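Local structure of transferrin (Manduca sexta, 6WB6) at residues V439-I451 with N555-R569. The protein carries ferric iron, binding a single Fe(3+) ion per molecule together with a carbonate anion. Numbering follows the deposited sequence.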
# COMPACT_ATOMS: atom_id res chain seq x y z
N VAL A 439 11.28 -4.87 25.32
CA VAL A 439 12.31 -5.88 25.51
C VAL A 439 13.01 -5.62 26.83
O VAL A 439 12.73 -4.65 27.54
CB VAL A 439 13.34 -5.92 24.36
CG1 VAL A 439 12.61 -6.00 23.04
CG2 VAL A 439 14.28 -4.72 24.40
N ALA A 440 13.87 -6.58 27.19
CA ALA A 440 14.64 -6.58 28.42
C ALA A 440 16.10 -6.67 28.03
O ALA A 440 16.56 -7.73 27.58
CB ALA A 440 14.26 -7.75 29.32
N VAL A 441 16.83 -5.57 28.22
CA VAL A 441 18.23 -5.47 27.80
C VAL A 441 19.11 -5.81 28.99
O VAL A 441 18.89 -5.28 30.10
CB VAL A 441 18.53 -4.06 27.26
CG1 VAL A 441 19.95 -3.97 26.74
CG2 VAL A 441 17.53 -3.67 26.18
N VAL A 442 20.07 -6.71 28.78
CA VAL A 442 21.05 -7.11 29.79
C VAL A 442 22.45 -6.98 29.19
O VAL A 442 22.63 -6.99 27.98
CB VAL A 442 20.82 -8.55 30.30
CG1 VAL A 442 19.60 -8.59 31.23
CG2 VAL A 442 20.65 -9.56 29.12
N LYS A 443 23.45 -6.82 30.07
CA LYS A 443 24.83 -6.90 29.63
C LYS A 443 25.18 -8.33 29.25
O LYS A 443 24.66 -9.29 29.83
CB LYS A 443 25.78 -6.41 30.72
CG LYS A 443 25.69 -4.93 30.99
CD LYS A 443 26.94 -4.39 31.65
CE LYS A 443 26.80 -2.89 31.87
NZ LYS A 443 27.91 -2.26 32.63
N LYS A 444 26.07 -8.48 28.28
CA LYS A 444 26.47 -9.83 27.92
C LYS A 444 27.14 -10.49 29.11
O LYS A 444 27.89 -9.87 29.85
CB LYS A 444 27.42 -9.81 26.72
CG LYS A 444 26.71 -9.59 25.40
CD LYS A 444 27.50 -10.09 24.23
CE LYS A 444 26.96 -9.51 22.93
NZ LYS A 444 27.59 -10.11 21.73
N GLY A 445 26.82 -11.77 29.32
CA GLY A 445 27.50 -12.55 30.33
C GLY A 445 26.99 -12.39 31.74
O GLY A 445 27.50 -13.08 32.63
N THR A 446 26.01 -11.52 31.99
CA THR A 446 25.47 -11.48 33.34
C THR A 446 24.59 -12.71 33.57
O THR A 446 24.24 -13.44 32.65
CB THR A 446 24.69 -10.19 33.60
OG1 THR A 446 23.66 -10.00 32.62
CG2 THR A 446 25.64 -9.00 33.59
N ALA A 447 24.24 -12.93 34.84
CA ALA A 447 23.75 -14.22 35.31
C ALA A 447 22.23 -14.40 35.23
O ALA A 447 21.70 -15.28 35.90
CB ALA A 447 24.20 -14.44 36.76
N TYR A 448 21.53 -13.61 34.42
CA TYR A 448 20.07 -13.65 34.37
C TYR A 448 19.62 -14.30 33.07
O TYR A 448 19.96 -13.82 31.99
CB TYR A 448 19.50 -12.24 34.50
CG TYR A 448 20.23 -11.45 35.53
CD1 TYR A 448 19.90 -11.53 36.87
CD2 TYR A 448 21.29 -10.63 35.16
CE1 TYR A 448 20.60 -10.81 37.81
CE2 TYR A 448 21.99 -9.90 36.09
CZ TYR A 448 21.64 -9.99 37.40
OH TYR A 448 22.36 -9.27 38.32
N ASN A 449 18.86 -15.41 33.19
CA ASN A 449 18.27 -16.08 32.04
C ASN A 449 16.76 -16.25 32.14
O ASN A 449 16.16 -16.81 31.22
CB ASN A 449 18.88 -17.47 31.85
CG ASN A 449 20.37 -17.46 31.90
OD1 ASN A 449 21.02 -17.11 30.93
ND2 ASN A 449 20.92 -17.83 33.05
N LYS A 450 16.15 -15.82 33.23
CA LYS A 450 14.71 -15.96 33.45
C LYS A 450 14.34 -15.02 34.59
O LYS A 450 15.21 -14.48 35.29
CB LYS A 450 14.34 -17.41 33.73
CG LYS A 450 15.03 -18.02 34.93
CD LYS A 450 14.43 -19.39 35.30
CE LYS A 450 14.85 -19.82 36.70
NZ LYS A 450 13.68 -20.42 37.44
N ILE A 451 13.04 -14.84 34.80
CA ILE A 451 12.60 -13.69 35.59
C ILE A 451 12.93 -13.86 37.07
O ILE A 451 13.25 -12.88 37.75
CB ILE A 451 11.10 -13.41 35.38
CG1 ILE A 451 10.72 -12.08 36.05
CG2 ILE A 451 10.24 -14.57 35.90
CD1 ILE A 451 11.49 -10.85 35.52
N ASN A 555 27.78 -5.12 20.73
CA ASN A 555 28.82 -6.02 21.18
C ASN A 555 28.80 -6.24 22.69
O ASN A 555 29.35 -7.25 23.15
CB ASN A 555 30.20 -5.50 20.76
CG ASN A 555 30.32 -5.33 19.27
OD1 ASN A 555 29.76 -6.10 18.50
ND2 ASN A 555 31.03 -4.30 18.86
N GLN A 556 28.17 -5.36 23.47
CA GLN A 556 28.19 -5.48 24.93
C GLN A 556 26.86 -5.90 25.54
O GLN A 556 26.85 -6.36 26.68
CB GLN A 556 28.63 -4.16 25.57
CG GLN A 556 29.92 -3.60 25.01
CD GLN A 556 30.18 -2.17 25.47
OE1 GLN A 556 29.89 -1.82 26.61
NE2 GLN A 556 30.71 -1.34 24.58
N TYR A 557 25.76 -5.75 24.82
CA TYR A 557 24.42 -5.93 25.36
C TYR A 557 23.66 -7.00 24.58
O TYR A 557 23.93 -7.26 23.40
CB TYR A 557 23.65 -4.64 25.32
CG TYR A 557 24.26 -3.63 26.23
CD1 TYR A 557 23.92 -3.60 27.58
CD2 TYR A 557 25.18 -2.71 25.76
CE1 TYR A 557 24.48 -2.67 28.43
CE2 TYR A 557 25.75 -1.76 26.61
CZ TYR A 557 25.39 -1.76 27.95
OH TYR A 557 25.94 -0.84 28.82
N GLU A 558 22.71 -7.62 25.28
CA GLU A 558 21.90 -8.69 24.75
C GLU A 558 20.46 -8.46 25.18
O GLU A 558 20.18 -7.66 26.08
CB GLU A 558 22.36 -10.05 25.26
CG GLU A 558 23.26 -10.83 24.37
CD GLU A 558 23.87 -11.98 25.14
OE1 GLU A 558 23.66 -12.02 26.37
OE2 GLU A 558 24.56 -12.82 24.53
N LEU A 559 19.55 -9.21 24.58
CA LEU A 559 18.17 -9.25 25.02
C LEU A 559 17.94 -10.49 25.86
O LEU A 559 18.45 -11.56 25.55
CB LEU A 559 17.22 -9.23 23.83
CG LEU A 559 17.48 -8.02 22.93
CD1 LEU A 559 16.55 -8.02 21.72
CD2 LEU A 559 17.34 -6.71 23.76
N LEU A 560 17.21 -10.31 26.96
CA LEU A 560 16.75 -11.40 27.81
C LEU A 560 15.38 -11.82 27.31
O LEU A 560 14.42 -11.05 27.40
CB LEU A 560 16.68 -10.93 29.26
CG LEU A 560 16.13 -11.89 30.31
CD1 LEU A 560 17.05 -13.09 30.37
CD2 LEU A 560 16.00 -11.21 31.66
N CYS A 561 15.29 -13.06 26.80
CA CYS A 561 14.09 -13.57 26.13
C CYS A 561 13.03 -14.04 27.14
O CYS A 561 12.65 -15.20 27.21
CB CYS A 561 14.47 -14.71 25.19
SG CYS A 561 15.90 -14.36 24.21
N LEU A 562 12.55 -13.09 27.93
CA LEU A 562 11.52 -13.44 28.90
C LEU A 562 10.29 -14.06 28.25
O LEU A 562 9.51 -14.75 28.93
CB LEU A 562 11.14 -12.20 29.72
CG LEU A 562 12.24 -11.67 30.65
CD1 LEU A 562 11.96 -10.27 31.21
CD2 LEU A 562 12.44 -12.66 31.79
N ASN A 563 10.10 -13.87 26.94
CA ASN A 563 8.96 -14.49 26.27
C ASN A 563 9.15 -15.98 26.04
O ASN A 563 8.16 -16.70 25.91
CB ASN A 563 8.70 -13.85 24.92
CG ASN A 563 9.88 -13.98 23.99
OD1 ASN A 563 11.01 -13.68 24.38
ND2 ASN A 563 9.65 -14.46 22.78
N ARG A 564 10.38 -16.46 25.95
CA ARG A 564 10.59 -17.85 25.58
C ARG A 564 10.44 -18.78 26.77
O ARG A 564 10.86 -18.45 27.89
CB ARG A 564 11.97 -18.04 24.96
CG ARG A 564 12.19 -17.14 23.78
CD ARG A 564 13.52 -17.42 23.16
NE ARG A 564 13.74 -16.61 21.95
CZ ARG A 564 14.92 -16.50 21.34
NH1 ARG A 564 15.98 -17.13 21.83
NH2 ARG A 564 15.03 -15.76 20.25
N ASP A 565 9.82 -19.93 26.53
CA ASP A 565 9.74 -20.96 27.56
C ASP A 565 11.12 -21.24 28.14
O ASP A 565 11.29 -21.31 29.36
CB ASP A 565 9.15 -22.25 26.97
N ALA A 566 12.13 -21.36 27.27
CA ALA A 566 13.50 -21.64 27.68
C ALA A 566 14.21 -20.47 28.34
O ALA A 566 15.31 -20.66 28.86
CB ALA A 566 14.34 -22.07 26.47
N GLY A 567 13.63 -19.27 28.32
CA GLY A 567 14.39 -18.13 28.82
C GLY A 567 15.66 -17.92 28.01
O GLY A 567 15.72 -18.20 26.80
N GLY A 568 16.71 -17.45 28.68
CA GLY A 568 17.95 -17.20 27.97
C GLY A 568 17.96 -15.85 27.26
O GLY A 568 17.19 -14.94 27.54
N ARG A 569 18.87 -15.75 26.30
CA ARG A 569 19.29 -14.47 25.73
C ARG A 569 19.39 -14.57 24.23
O ARG A 569 19.72 -15.63 23.69
CB ARG A 569 20.65 -14.05 26.27
CG ARG A 569 20.62 -13.51 27.67
CD ARG A 569 21.84 -13.94 28.44
NE ARG A 569 21.75 -13.46 29.80
CZ ARG A 569 22.38 -12.40 30.27
NH1 ARG A 569 23.19 -11.69 29.50
NH2 ARG A 569 22.21 -12.05 31.53
O HOH W 1 14.05 -8.99 25.65
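V442 and E558 form a hydrogen-bonded antiparallel pair in the mixed sheet of the second transferrin-like half: E558 N to V442 O and V442 N to E558 O, the former 2.8 Å long. The bond from L560 N to A440 O is nearly straight, with an N-H...O angle of 177°, and K444 N to Q556 O continues the ladder; the directions of the short strand segments are 137° apart, antiparallel with a marked twist. From the neighbouring strand 569-570, R569 sends its side chain into the loop 444-448. Beyond CB and CG, a chi2 of 143°, about CB-CG, swings CD to 4.0 Å from Y448 O. There NE and NH2 both donate to that one oxygen, a side-on grip with NE to Y448 O at 2.9 Å. NH2 also donates a hydrogen bond to T446 OG1 at 2.7 Å, and NH1 to K443 O at 2.8 Å; the three acceptors lie near the guanidinium plane, which argues that its rotation is fixed. V442 CG2 sits over one face, offset toward the rim by NH1, and T446 O over the opposite one, 3.2 Å from CZ; NH1 is further salt-bridged to E558 OE1. An alanine at R569 would probably strip Y448 O of both these donors, take from E558 its salt-bridge partner and leave the loop freer to move. K443 O takes two donors, T446 OG1 and R569 NH1, arriving from opposite faces of its carbonyl plane.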